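Local coordinates for probable LacI-family transcriptional regulator (Corynebacterium glutamicum ATCC 13032, PDB 3BIL), which probably acts as a DNA-binding transcription factor of the LacI family that recognises cis-regulatory DNA sequences, at residues A[70-75]-A[116-121]; A[82-87]-A[149-154]; A[185-190]-A[204-209]; A[191-196]-A[247-252]; A[258-263]-A[269-274]. All coordinates share one frame; numbering follows the deposited sequence.

Contact 1: A[70-75]-A[116-121]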
# COMPACT_ATOMS: atom_id res chain seq x y z
N GLY A 70 20.56 4.01 2.99
CA GLY A 70 19.62 3.12 3.69
C GLY A 70 18.37 3.85 4.19
O GLY A 70 18.46 4.98 4.67
N VAL A 71 17.20 3.22 4.04
CA VAL A 71 15.98 3.79 4.65
C VAL A 71 15.22 2.78 5.48
O VAL A 71 15.08 1.61 5.10
CB VAL A 71 15.07 4.59 3.67
CG1 VAL A 71 15.34 4.24 2.27
CG2 VAL A 71 13.61 4.44 3.99
N ILE A 72 14.77 3.26 6.63
CA ILE A 72 14.05 2.46 7.61
C ILE A 72 12.69 3.07 7.89
O ILE A 72 12.58 4.26 8.16
CB ILE A 72 14.79 2.39 8.94
CG1 ILE A 72 16.20 1.85 8.73
CG2 ILE A 72 14.01 1.53 9.93
CD1 ILE A 72 17.15 2.14 9.89
N VAL A 73 11.66 2.23 7.85
CA VAL A 73 10.28 2.70 7.92
C VAL A 73 9.47 1.73 8.79
O VAL A 73 9.82 0.54 8.87
CB VAL A 73 9.76 2.85 6.50
CG1 VAL A 73 8.97 1.62 6.04
CG2 VAL A 73 9.00 4.13 6.38
N PRO A 74 8.45 2.22 9.52
CA PRO A 74 7.76 1.31 10.44
C PRO A 74 6.85 0.29 9.78
O PRO A 74 6.47 -0.72 10.40
CB PRO A 74 6.91 2.26 11.27
CG PRO A 74 6.65 3.38 10.41
CD PRO A 74 7.92 3.58 9.64
N SER A 75 6.48 0.54 8.54
CA SER A 75 5.48 -0.30 7.90
C SER A 75 5.54 -0.04 6.40
O SER A 75 5.93 1.05 5.97
CB SER A 75 4.08 0.06 8.45
OG SER A 75 3.04 -0.36 7.59
N GLU A 116 22.28 -1.12 13.25
CA GLU A 116 23.48 -1.91 13.43
C GLU A 116 23.94 -2.46 12.08
O GLU A 116 25.09 -2.29 11.68
CB GLU A 116 23.21 -3.04 14.43
CG GLU A 116 24.37 -4.02 14.62
CD GLU A 116 23.92 -5.49 14.53
OE1 GLU A 116 24.21 -6.24 15.48
OE2 GLU A 116 23.29 -5.88 13.51
N PHE A 117 23.02 -3.11 11.37
CA PHE A 117 23.37 -3.74 10.10
C PHE A 117 23.67 -2.71 9.02
O PHE A 117 24.65 -2.86 8.31
CB PHE A 117 22.27 -4.69 9.63
CG PHE A 117 22.56 -5.32 8.29
CD1 PHE A 117 23.23 -6.53 8.20
CD2 PHE A 117 22.16 -4.70 7.11
CE1 PHE A 117 23.50 -7.12 6.95
CE2 PHE A 117 22.44 -5.28 5.86
CZ PHE A 117 23.10 -6.48 5.78
N LEU A 118 22.84 -1.68 8.89
CA LEU A 118 23.00 -0.73 7.78
C LEU A 118 24.36 -0.03 7.78
O LEU A 118 24.98 0.12 6.73
CB LEU A 118 21.87 0.32 7.73
CG LEU A 118 20.56 0.02 6.98
CD1 LEU A 118 19.68 1.26 7.00
CD2 LEU A 118 20.78 -0.43 5.54
N THR A 119 24.82 0.37 8.96
CA THR A 119 26.09 1.09 9.07
C THR A 119 27.26 0.12 8.99
O THR A 119 28.34 0.49 8.53
CB THR A 119 26.17 1.95 10.35
OG1 THR A 119 26.27 1.10 11.50
CG2 THR A 119 24.93 2.79 10.48
N SER A 120 27.02 -1.13 9.39
CA SER A 120 28.01 -2.20 9.23
C SER A 120 28.40 -2.47 7.79
O SER A 120 29.44 -3.07 7.55
CB SER A 120 27.48 -3.50 9.82
OG SER A 120 28.10 -3.79 11.04
N HIS A 121 27.56 -2.06 6.84
CA HIS A 121 27.74 -2.46 5.44
C HIS A 121 27.98 -1.30 4.49
O HIS A 121 27.82 -1.43 3.28
CB HIS A 121 26.59 -3.37 4.99
CG HIS A 121 26.68 -4.76 5.54
ND1 HIS A 121 26.30 -5.08 6.83
CD2 HIS A 121 27.12 -5.92 4.99
CE1 HIS A 121 26.51 -6.36 7.05
NE2 HIS A 121 27.00 -6.90 5.95

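Contact 2: A[82-87]-A[149-154]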
# COMPACT_ATOMS: atom_id res chain seq x y z
N ALA A 82 4.89 3.61 2.15
CA ALA A 82 5.34 3.03 0.88
C ALA A 82 5.48 4.14 -0.17
O ALA A 82 6.40 4.13 -1.01
CB ALA A 82 4.40 1.93 0.42
N ALA A 83 4.58 5.13 -0.11
CA ALA A 83 4.72 6.33 -0.94
C ALA A 83 6.01 7.07 -0.61
O ALA A 83 6.76 7.41 -1.49
CB ALA A 83 3.50 7.25 -0.80
N MET A 84 6.28 7.28 0.67
CA MET A 84 7.48 7.99 1.07
C MET A 84 8.76 7.31 0.54
O MET A 84 9.67 8.01 0.09
CB MET A 84 7.53 8.12 2.59
CG MET A 84 8.63 9.10 3.07
SD MET A 84 8.74 8.86 4.83
CE MET A 84 7.37 9.92 5.32
N VAL A 85 8.84 5.99 0.60
CA VAL A 85 10.07 5.31 0.16
C VAL A 85 10.17 5.27 -1.36
O VAL A 85 11.26 5.39 -1.90
CB VAL A 85 10.30 3.91 0.80
CG1 VAL A 85 10.25 4.01 2.33
CG2 VAL A 85 9.32 2.87 0.28
N THR A 86 9.06 5.12 -2.06
CA THR A 86 9.08 5.22 -3.50
C THR A 86 9.68 6.59 -3.86
O THR A 86 10.58 6.67 -4.67
CB THR A 86 7.67 5.09 -4.09
OG1 THR A 86 7.08 3.87 -3.63
CG2 THR A 86 7.69 5.08 -5.60
N GLU A 87 9.19 7.66 -3.25
CA GLU A 87 9.72 9.01 -3.54
C GLU A 87 11.12 9.34 -3.03
O GLU A 87 11.81 10.16 -3.63
CB GLU A 87 8.75 10.13 -3.16
CG GLU A 87 8.15 10.83 -4.40
CD GLU A 87 7.05 10.01 -5.13
OE1 GLU A 87 5.87 10.44 -5.10
OE2 GLU A 87 7.36 8.94 -5.73
N VAL A 149 19.17 11.16 9.12
CA VAL A 149 18.05 12.09 8.97
C VAL A 149 16.81 11.37 9.45
O VAL A 149 16.56 10.22 9.08
CB VAL A 149 17.82 12.49 7.49
CG1 VAL A 149 16.65 13.44 7.38
CG2 VAL A 149 19.06 13.15 6.90
N LEU A 150 16.03 12.03 10.29
CA LEU A 150 14.76 11.48 10.74
C LEU A 150 13.61 12.13 9.95
O LEU A 150 13.68 13.32 9.61
CB LEU A 150 14.58 11.66 12.24
CG LEU A 150 15.67 11.15 13.19
CD1 LEU A 150 15.42 11.67 14.58
CD2 LEU A 150 15.76 9.62 13.24
N VAL A 151 12.59 11.32 9.64
CA VAL A 151 11.43 11.79 8.88
C VAL A 151 10.12 11.41 9.52
O VAL A 151 10.00 10.32 10.12
CB VAL A 151 11.39 11.23 7.43
CG1 VAL A 151 12.08 12.14 6.51
CG2 VAL A 151 11.98 9.83 7.34
N ASP A 152 9.13 12.28 9.33
CA ASP A 152 7.76 12.06 9.82
C ASP A 152 7.61 12.10 11.36
O ASP A 152 6.76 12.82 11.86
CB ASP A 152 7.17 10.75 9.26
CG ASP A 152 5.67 10.72 9.30
OD1 ASP A 152 5.12 9.77 9.88
OD2 ASP A 152 5.03 11.67 8.76
N ARG A 153 8.43 11.34 12.09
CA ARG A 153 8.43 11.32 13.56
C ARG A 153 9.67 11.95 14.14
O ARG A 153 10.76 11.83 13.59
CB ARG A 153 8.31 9.90 14.08
CG ARG A 153 6.98 9.31 13.86
CD ARG A 153 6.94 7.91 14.41
NE ARG A 153 5.74 7.21 13.94
CZ ARG A 153 5.59 5.89 13.92
NH1 ARG A 153 6.56 5.10 14.38
NH2 ARG A 153 4.47 5.35 13.46
N GLU A 154 9.49 12.60 15.29
CA GLU A 154 10.53 13.38 15.95
C GLU A 154 10.98 12.68 17.24
O GLU A 154 10.15 12.13 17.98
CB GLU A 154 10.00 14.77 16.31
CG GLU A 154 10.32 15.91 15.34
CD GLU A 154 10.60 17.26 16.05
OE1 GLU A 154 10.84 18.28 15.35
OE2 GLU A 154 10.59 17.33 17.30

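Contact 3: A[185-190]-A[204-209]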
# COMPACT_ATOMS: atom_id res chain seq x y z
N LEU A 185 -21.35 18.48 13.96
CA LEU A 185 -20.85 18.21 15.28
C LEU A 185 -21.80 17.27 15.95
O LEU A 185 -22.99 17.28 15.60
CB LEU A 185 -20.82 19.50 16.10
CG LEU A 185 -19.96 20.69 15.72
CD1 LEU A 185 -20.15 21.78 16.85
CD2 LEU A 185 -18.44 20.33 15.48
N PRO A 186 -21.32 16.52 16.98
CA PRO A 186 -19.95 16.47 17.51
C PRO A 186 -18.98 15.65 16.69
O PRO A 186 -19.38 14.75 15.94
CB PRO A 186 -20.11 15.81 18.92
CG PRO A 186 -21.42 15.23 18.95
CD PRO A 186 -22.26 15.72 17.79
N ILE A 187 -17.70 15.94 16.90
CA ILE A 187 -16.65 15.27 16.19
C ILE A 187 -16.07 14.16 17.07
O ILE A 187 -15.71 14.39 18.23
CB ILE A 187 -15.54 16.28 15.80
CG1 ILE A 187 -16.13 17.45 15.00
CG2 ILE A 187 -14.37 15.57 15.00
CD1 ILE A 187 -15.22 18.68 14.87
N GLY A 188 -15.98 12.95 16.51
CA GLY A 188 -15.25 11.87 17.10
C GLY A 188 -13.87 11.83 16.47
O GLY A 188 -13.71 11.34 15.36
N TYR A 189 -12.87 12.32 17.17
CA TYR A 189 -11.53 12.28 16.63
C TYR A 189 -10.89 10.99 17.06
O TYR A 189 -10.93 10.59 18.23
CB TYR A 189 -10.71 13.48 17.06
CG TYR A 189 -9.23 13.42 16.64
CD1 TYR A 189 -8.83 13.89 15.39
CD2 TYR A 189 -8.24 12.93 17.51
CE1 TYR A 189 -7.52 13.85 15.01
CE2 TYR A 189 -6.90 12.88 17.12
CZ TYR A 189 -6.57 13.33 15.86
OH TYR A 189 -5.28 13.32 15.43
N LEU A 190 -10.32 10.31 16.08
CA LEU A 190 -9.81 9.00 16.30
C LEU A 190 -8.30 9.12 16.26
O LEU A 190 -7.68 9.18 15.20
CB LEU A 190 -10.42 8.03 15.28
CG LEU A 190 -10.10 6.54 15.39
CD1 LEU A 190 -10.87 5.97 16.55
CD2 LEU A 190 -10.42 5.77 14.12
N GLU A 204 -2.94 17.27 20.24
CA GLU A 204 -2.83 18.68 20.71
C GLU A 204 -3.57 19.63 19.73
O GLU A 204 -4.50 20.35 20.15
CB GLU A 204 -1.38 19.19 20.89
CG GLU A 204 -0.42 18.37 21.77
CD GLU A 204 1.07 18.87 21.70
OE1 GLU A 204 1.98 18.10 22.14
OE2 GLU A 204 1.33 20.01 21.22
N ASP A 205 -3.20 19.57 18.43
CA ASP A 205 -3.73 20.47 17.38
C ASP A 205 -5.22 20.37 17.15
O ASP A 205 -5.92 21.35 16.91
CB ASP A 205 -3.00 20.24 16.07
CG ASP A 205 -1.51 20.52 16.19
OD1 ASP A 205 -0.73 20.02 15.35
OD2 ASP A 205 -1.11 21.24 17.12
N PHE A 206 -5.74 19.17 17.18
CA PHE A 206 -7.16 19.05 17.08
C PHE A 206 -7.82 19.68 18.33
O PHE A 206 -8.91 20.28 18.22
CB PHE A 206 -7.54 17.56 16.89
CG PHE A 206 -8.97 17.26 17.21
CD1 PHE A 206 -9.96 17.41 16.26
CD2 PHE A 206 -9.33 16.86 18.52
CE1 PHE A 206 -11.29 17.14 16.56
CE2 PHE A 206 -10.66 16.63 18.85
CZ PHE A 206 -11.65 16.76 17.85
N LYS A 207 -7.19 19.53 19.50
CA LYS A 207 -7.79 20.10 20.74
C LYS A 207 -7.84 21.64 20.70
O LYS A 207 -8.92 22.25 20.85
CB LYS A 207 -7.12 19.57 22.03
CG LYS A 207 -7.64 18.20 22.59
CD LYS A 207 -6.53 17.54 23.40
CE LYS A 207 -7.02 16.82 24.69
NZ LYS A 207 -5.89 15.99 25.37
N ALA A 208 -6.68 22.25 20.42
CA ALA A 208 -6.59 23.71 20.20
C ALA A 208 -7.51 24.27 19.09
O ALA A 208 -8.19 25.27 19.31
CB ALA A 208 -5.15 24.12 19.97
N ALA A 209 -7.52 23.63 17.92
CA ALA A 209 -8.46 24.02 16.85
C ALA A 209 -9.91 24.06 17.30
O ALA A 209 -10.65 24.92 16.89
CB ALA A 209 -8.36 23.09 15.65

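Contact 4: A[191-196]-A[247-252]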
# COMPACT_ATOMS: atom_id res chain seq x y z
N SER A 191 -7.71 9.20 17.44
CA SER A 191 -6.27 9.36 17.64
C SER A 191 -5.43 8.22 17.13
O SER A 191 -5.92 7.11 16.82
CB SER A 191 -6.01 9.54 19.14
OG SER A 191 -4.64 9.64 19.44
N GLY A 192 -4.14 8.51 17.02
CA GLY A 192 -3.13 7.49 16.81
C GLY A 192 -2.30 7.25 18.06
O GLY A 192 -2.47 7.95 19.08
N PRO A 193 -1.39 6.26 18.00
CA PRO A 193 -0.56 5.88 19.14
C PRO A 193 -0.02 7.10 19.86
O PRO A 193 0.58 7.98 19.23
CB PRO A 193 0.59 5.09 18.49
CG PRO A 193 0.37 5.17 16.97
CD PRO A 193 -1.08 5.47 16.80
N MET A 194 -0.22 7.17 21.17
CA MET A 194 0.24 8.33 21.94
C MET A 194 1.73 8.29 22.25
O MET A 194 2.28 9.24 22.83
CB MET A 194 -0.64 8.54 23.17
CG MET A 194 -2.06 9.02 22.80
SD MET A 194 -2.04 10.67 22.05
CE MET A 194 -1.36 11.58 23.44
N ASP A 195 2.38 7.20 21.84
CA ASP A 195 3.83 7.04 21.95
C ASP A 195 4.60 7.57 20.71
O ASP A 195 5.82 7.40 20.61
CB ASP A 195 4.19 5.57 22.21
CG ASP A 195 3.71 4.64 21.09
OD1 ASP A 195 3.84 5.02 19.91
OD2 ASP A 195 3.21 3.54 21.40
N THR A 196 3.88 8.18 19.77
CA THR A 196 4.51 8.83 18.61
C THR A 196 4.35 10.35 18.69
O THR A 196 3.35 10.85 19.19
CB THR A 196 4.00 8.25 17.23
OG1 THR A 196 2.56 8.20 17.18
CG2 THR A 196 4.51 6.85 17.04
N ALA A 247 -10.24 10.81 11.50
CA ALA A 247 -9.14 9.90 11.78
C ALA A 247 -7.89 10.69 11.79
O ALA A 247 -7.81 11.69 11.09
CB ALA A 247 -9.07 8.91 10.67
N GLY A 248 -6.89 10.24 12.51
CA GLY A 248 -5.61 10.94 12.55
C GLY A 248 -4.50 10.15 11.90
O GLY A 248 -3.35 10.54 12.04
N ASP A 249 -4.85 9.04 11.21
CA ASP A 249 -3.88 8.18 10.47
C ASP A 249 -4.44 7.55 9.21
O ASP A 249 -5.65 7.40 9.09
CB ASP A 249 -3.41 7.02 11.37
CG ASP A 249 -2.18 7.37 12.12
OD1 ASP A 249 -1.55 8.36 11.69
OD2 ASP A 249 -1.84 6.71 13.13
N SER A 250 -3.57 7.14 8.29
CA SER A 250 -4.01 6.17 7.25
C SER A 250 -4.83 5.04 7.89
O SER A 250 -5.98 4.79 7.50
CB SER A 250 -2.81 5.51 6.54
OG SER A 250 -2.08 6.42 5.75
N MET A 251 -4.21 4.34 8.85
CA MET A 251 -4.81 3.12 9.37
C MET A 251 -6.11 3.40 10.13
O MET A 251 -7.10 2.67 9.97
CB MET A 251 -3.80 2.25 10.15
CG MET A 251 -2.55 1.77 9.28
SD MET A 251 -2.76 0.88 7.67
CE MET A 251 -2.58 2.12 6.38
N MET A 252 -6.12 4.49 10.92
CA MET A 252 -7.35 4.91 11.55
C MET A 252 -8.43 5.24 10.47
O MET A 252 -9.63 4.92 10.65
CB MET A 252 -7.07 6.04 12.58
CG MET A 252 -6.13 5.67 13.85
SD MET A 252 -6.79 4.40 15.01
CE MET A 252 -6.59 2.94 14.05

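Contact 5: A[258-263]-A[269-274]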
# COMPACT_ATOMS: atom_id res chain seq x y z
N GLU A 258 -14.39 1.12 7.51
CA GLU A 258 -14.94 -0.16 7.90
C GLU A 258 -16.12 0.03 8.87
O GLU A 258 -17.20 -0.58 8.67
CB GLU A 258 -13.86 -1.04 8.49
CG GLU A 258 -14.38 -2.41 8.94
CD GLU A 258 -13.26 -3.33 9.44
OE1 GLU A 258 -13.54 -4.56 9.50
OE2 GLU A 258 -12.11 -2.82 9.73
N ALA A 259 -15.92 0.88 9.88
CA ALA A 259 -16.99 1.27 10.82
C ALA A 259 -18.27 1.85 10.21
O ALA A 259 -19.37 1.50 10.66
CB ALA A 259 -16.46 2.22 11.86
N CYS A 260 -18.16 2.74 9.22
CA CYS A 260 -19.36 3.31 8.57
C CYS A 260 -20.05 2.30 7.70
O CYS A 260 -21.31 2.35 7.55
CB CYS A 260 -19.02 4.52 7.70
SG CYS A 260 -18.32 5.71 8.76
N HIS A 261 -19.23 1.41 7.12
CA HIS A 261 -19.72 0.33 6.26
C HIS A 261 -20.47 -0.66 7.11
O HIS A 261 -21.66 -0.88 6.89
CB HIS A 261 -18.61 -0.36 5.45
CG HIS A 261 -19.07 -1.54 4.64
ND1 HIS A 261 -19.79 -1.42 3.46
CD2 HIS A 261 -18.91 -2.88 4.85
CE1 HIS A 261 -20.07 -2.62 2.99
NE2 HIS A 261 -19.55 -3.52 3.81
N LYS A 262 -19.80 -1.23 8.11
CA LYS A 262 -20.46 -2.16 9.02
C LYS A 262 -21.74 -1.60 9.67
O LYS A 262 -22.75 -2.27 9.67
CB LYS A 262 -19.47 -2.77 10.03
CG LYS A 262 -18.37 -3.60 9.29
CD LYS A 262 -17.71 -4.77 10.09
CE LYS A 262 -16.90 -5.68 9.13
NZ LYS A 262 -15.58 -6.15 9.63
N ALA A 263 -21.72 -0.37 10.18
CA ALA A 263 -22.91 0.28 10.79
C ALA A 263 -24.04 0.63 9.81
O ALA A 263 -25.08 1.13 10.24
CB ALA A 263 -22.49 1.57 11.59
N LYS A 269 -23.38 11.36 3.57
CA LYS A 269 -24.85 11.42 3.64
C LYS A 269 -25.39 11.25 5.08
O LYS A 269 -26.15 12.07 5.58
CB LYS A 269 -25.45 10.41 2.66
CG LYS A 269 -26.94 10.15 2.75
CD LYS A 269 -27.71 10.72 1.55
CE LYS A 269 -29.24 10.69 1.84
NZ LYS A 269 -29.65 11.73 2.88
N ASP A 270 -24.97 10.20 5.78
CA ASP A 270 -25.49 9.91 7.12
C ASP A 270 -24.49 10.27 8.21
O ASP A 270 -24.86 10.35 9.36
CB ASP A 270 -25.86 8.43 7.26
CG ASP A 270 -27.00 8.03 6.36
OD1 ASP A 270 -28.08 8.69 6.44
OD2 ASP A 270 -26.83 7.04 5.60
N VAL A 271 -23.22 10.47 7.85
CA VAL A 271 -22.18 10.80 8.80
C VAL A 271 -21.10 11.52 8.01
O VAL A 271 -20.96 11.27 6.81
CB VAL A 271 -21.59 9.51 9.31
CG1 VAL A 271 -20.86 8.74 8.13
CG2 VAL A 271 -20.65 9.75 10.44
N SER A 272 -20.31 12.38 8.66
CA SER A 272 -19.20 13.05 7.99
C SER A 272 -17.88 12.36 8.29
O SER A 272 -17.68 11.93 9.40
CB SER A 272 -19.09 14.53 8.42
OG SER A 272 -20.28 15.24 8.07
N VAL A 273 -16.96 12.30 7.31
CA VAL A 273 -15.63 11.76 7.56
C VAL A 273 -14.54 12.76 7.16
O VAL A 273 -14.64 13.41 6.13
CB VAL A 273 -15.41 10.38 6.86
CG1 VAL A 273 -13.98 9.84 7.10
CG2 VAL A 273 -16.38 9.39 7.39
N ILE A 274 -13.51 12.87 8.00
CA ILE A 274 -12.26 13.46 7.61
C ILE A 274 -11.18 12.39 7.70
O ILE A 274 -11.00 11.81 8.78
CB ILE A 274 -11.83 14.63 8.52
CG1 ILE A 274 -12.96 15.66 8.67
CG2 ILE A 274 -10.55 15.27 7.96
CD1 ILE A 274 -13.23 16.53 7.45

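Contact 1: A[70-75]-A[116-121]
One half of the periplasmic-binding-protein-like fold offers a clear case of a helix laid along a parallel sheet: L118, from the last turn of helix 108-120, rests on G70 and I72 of strand 69-73. A single methyl does most of the touching. L118 CD1 lies 3.8 Å from G70 CA, close to the strand because the glycine puts no side chain in between, and L118 CD2 follows at 4.2 Å from the same G70 CA. Two residues on, L118 CD1 meets I72 CG1 at 3.9 Å. The ethyl branch of I72 is held beside its backbone N (chi1 -57°) and runs out nearly straight, bringing its CD1 also against that leucine methyl, the two side chains running alongside in opposite senses.

Helix 108-120 belongs to the crossover from strand 99-103 to strand 126-128, which passes across strand 69-73 lying between them in the sheet. The strand and helix segments run antiparallel, at 172°, with axes 9.7 Å apart. M111 and L115 of the same helix also cover I72. At the helix end, H121 ND1 donates to F117 O at 3.1 Å, nearly in the imidazole plane, and the H121 ring also lies over one face of the F117 ring, towards its rim. F117 itself packs on I100 of the second subunit.

Contact 2: A[82-87]-A[149-154]
V151, the last residue of strand 148-151, is the first to meet helix 79-94: its CG2 methyl lies 4.2 Å from M84 SD. The next residue, D152, takes up the end of the same methionine, with its CB 4.0 Å from M84 CE. To reach both, M84 leaves the helix with CG anti to the backbone N (chi1 -169°), continues extended through chi2, and turns at the thioether (chi3 -82°), so that sulfur faces the valine and the terminal methyl the aspartate.

At D152 the chain reverses sharply. A positive phi of 69°, with a negative psi and a backbone bond of 2.7 Å from R153 N to V151 O, defines a classic gamma turn at the end of the strand. The carboxylate of D152 goes elsewhere, to a weak hydrogen bond with Y80 OH, while R153 forms a salt bridge with E106. Helix 296-308 completes the packing, V296 against M84 and A303 against V151. V85 and T86 of helix 79-94 reach L76 and I77 of the second subunit. Within the helix, T86 OG1 bonds A82 O at 2.7 Å, from the face of that carbonyl opposite to T86 N.

Across the interface the chemistry is that of a thioether against a methyl and a methylene: contact by dispersion, without directional bonds, in which the aspartate presents its CB to the apolar side while OD2 is left to its weak hydrogen bond with Y80 OH.

Contact 3: A[185-190]-A[204-209]
I187, the first residue of strand 187-190, lays its CG2 methyl 3.8 Å from F206 CE1, approaching the ring obliquely. With CG1 turned to the backbone N side (chi1 -55°), CG2 is left to face the phenylalanine. Y189 then brings the main partner of F206.

The two aromatic rings form an offset stack, their centroids 4.5 Å apart and their planes at 17°. The displacement is large enough for each ring to rest also on the other's methylene. Y189 CB sits over the face of the F206 ring, 3.6 Å from its centroid, and F206 CB lies over the Y189 face, 4.2 Å from the centroid of that ring: a reciprocal pair of CH-pi contacts made by side chains that point past one another. F206 is hemmed in further by I172 of helix 169-181, while Y189 meets F246 of the neighbouring strand edge-to-face.

The helix carrying F206 packs in this way on the strand that precedes it in sequence, as in the classic beta-alpha-beta unit, here strand 187-190, helix 197-212 and strand 219-221, with the two parallel strands adjacent at one edge of the sheet.

Contact 4: A[191-196]-A[247-252]
Close van der Waals contact comes first: S191 O points nearly end-on at M252 SD (3.4 Å), with M252 CG to one side at 3.3 Å. Bends at chi2 (-64°) and chi3 (73°) keep the methionine chain coiled near its own helix while the sulfur stays close to that oxygen. Nearby, D249 OD2 meets carbon, 3.9 Å from P193 CD and 4.0 Å from G192 CA.

The contact joins the loop after strand 187-190 to the loop and first helical turn after strand 244-247, the strand beside it. In periplasmic-binding-protein-like folds such C-terminal strand ends face the cleft between the two subdomains, where relatives of this protein commonly bind small-molecule effectors.

Hydrogen bonds shape the first loop from within. S191 OG donates to G192 O at 2.8 Å, directed at a lone pair of that oxygen within the plane of the carbonyl. The P193-T196 type I turn is closed in part by T196 OG1, which gives its proton to P193 O at 2.9 Å and caps helix 197-212 at G199 N, so that one hydroxyl serves both turn and helix.

Charge enters through R202, whose NH1 hydrogen-bonds G248 O and makes a long, weak ion pair with D249 OD1. This probably eases the approach of G248 O and D249 OD1, two acceptors 2.8 Å apart.

Contact 5: A[258-263]-A[269-274]
Flat groups play no part where C260 meets V271 and V273; they lie along another flank of the same helix. There the E258 carboxylate takes K262 NZ on the anti lone pair of OE1, at 2.6 Å, in a salt bridge between residues one helical turn apart, and its OE2 accepts from Q227. The K262 ammonium also makes a cation-pi contact with the F231 ring, so the lysine is shared between a carboxylate and an aromatic face.

Across the contact the packing is apolar. C260 SG approaches V271 CG1 to 4.0 Å and, more loosely, V273 CG2 to 4.4 Å. The sulfur reaches V271, just ahead of strand 272-276, and V273 within it, with chi1 at -60°, anti to the carbonyl carbon of its own residue. V271 holds CG1 between its backbone N and carbonyl carbon (chi1 65°), a crowded position that nevertheless turns this methyl to the sulfur.

Helix 250-262 here packs within the beta-alpha-beta unit formed by strand 244-247, the helix and strand 272-276, whose two parallel strands are neighbours in the sheet. The connection between helix and second strand is short, and I267 within it packs on V273. L245 and I267 also touch the C260 side chain. Toward the dimer partner, E258 touches L284 and H261 touches Q285 of the second subunit.

All five contacts are buried, yet their places differ. Contacts 1 and 5 lie far from the chain's centre, about 39 Å apart between centres and on opposite sides of it; contact 4 lies close to the centre. Contacts 1, 2, 3 and 5 pack helices on parallel strands through methyls, sulfurs or rings, 1 and 2 in one subdomain, 3 and 5 in the other; contact 4 joins a loop to the loop and start of helix 250-262, with carbonyl and carboxylate oxygens against side-chain and backbone atoms. Contacts 1 and 2 meet where V71 CG2 lies 3.8 Å from V85 CG1. Contacts 4 and 5 share helix 250-262. Contact 3 alone stacks aromatic rings across its segments.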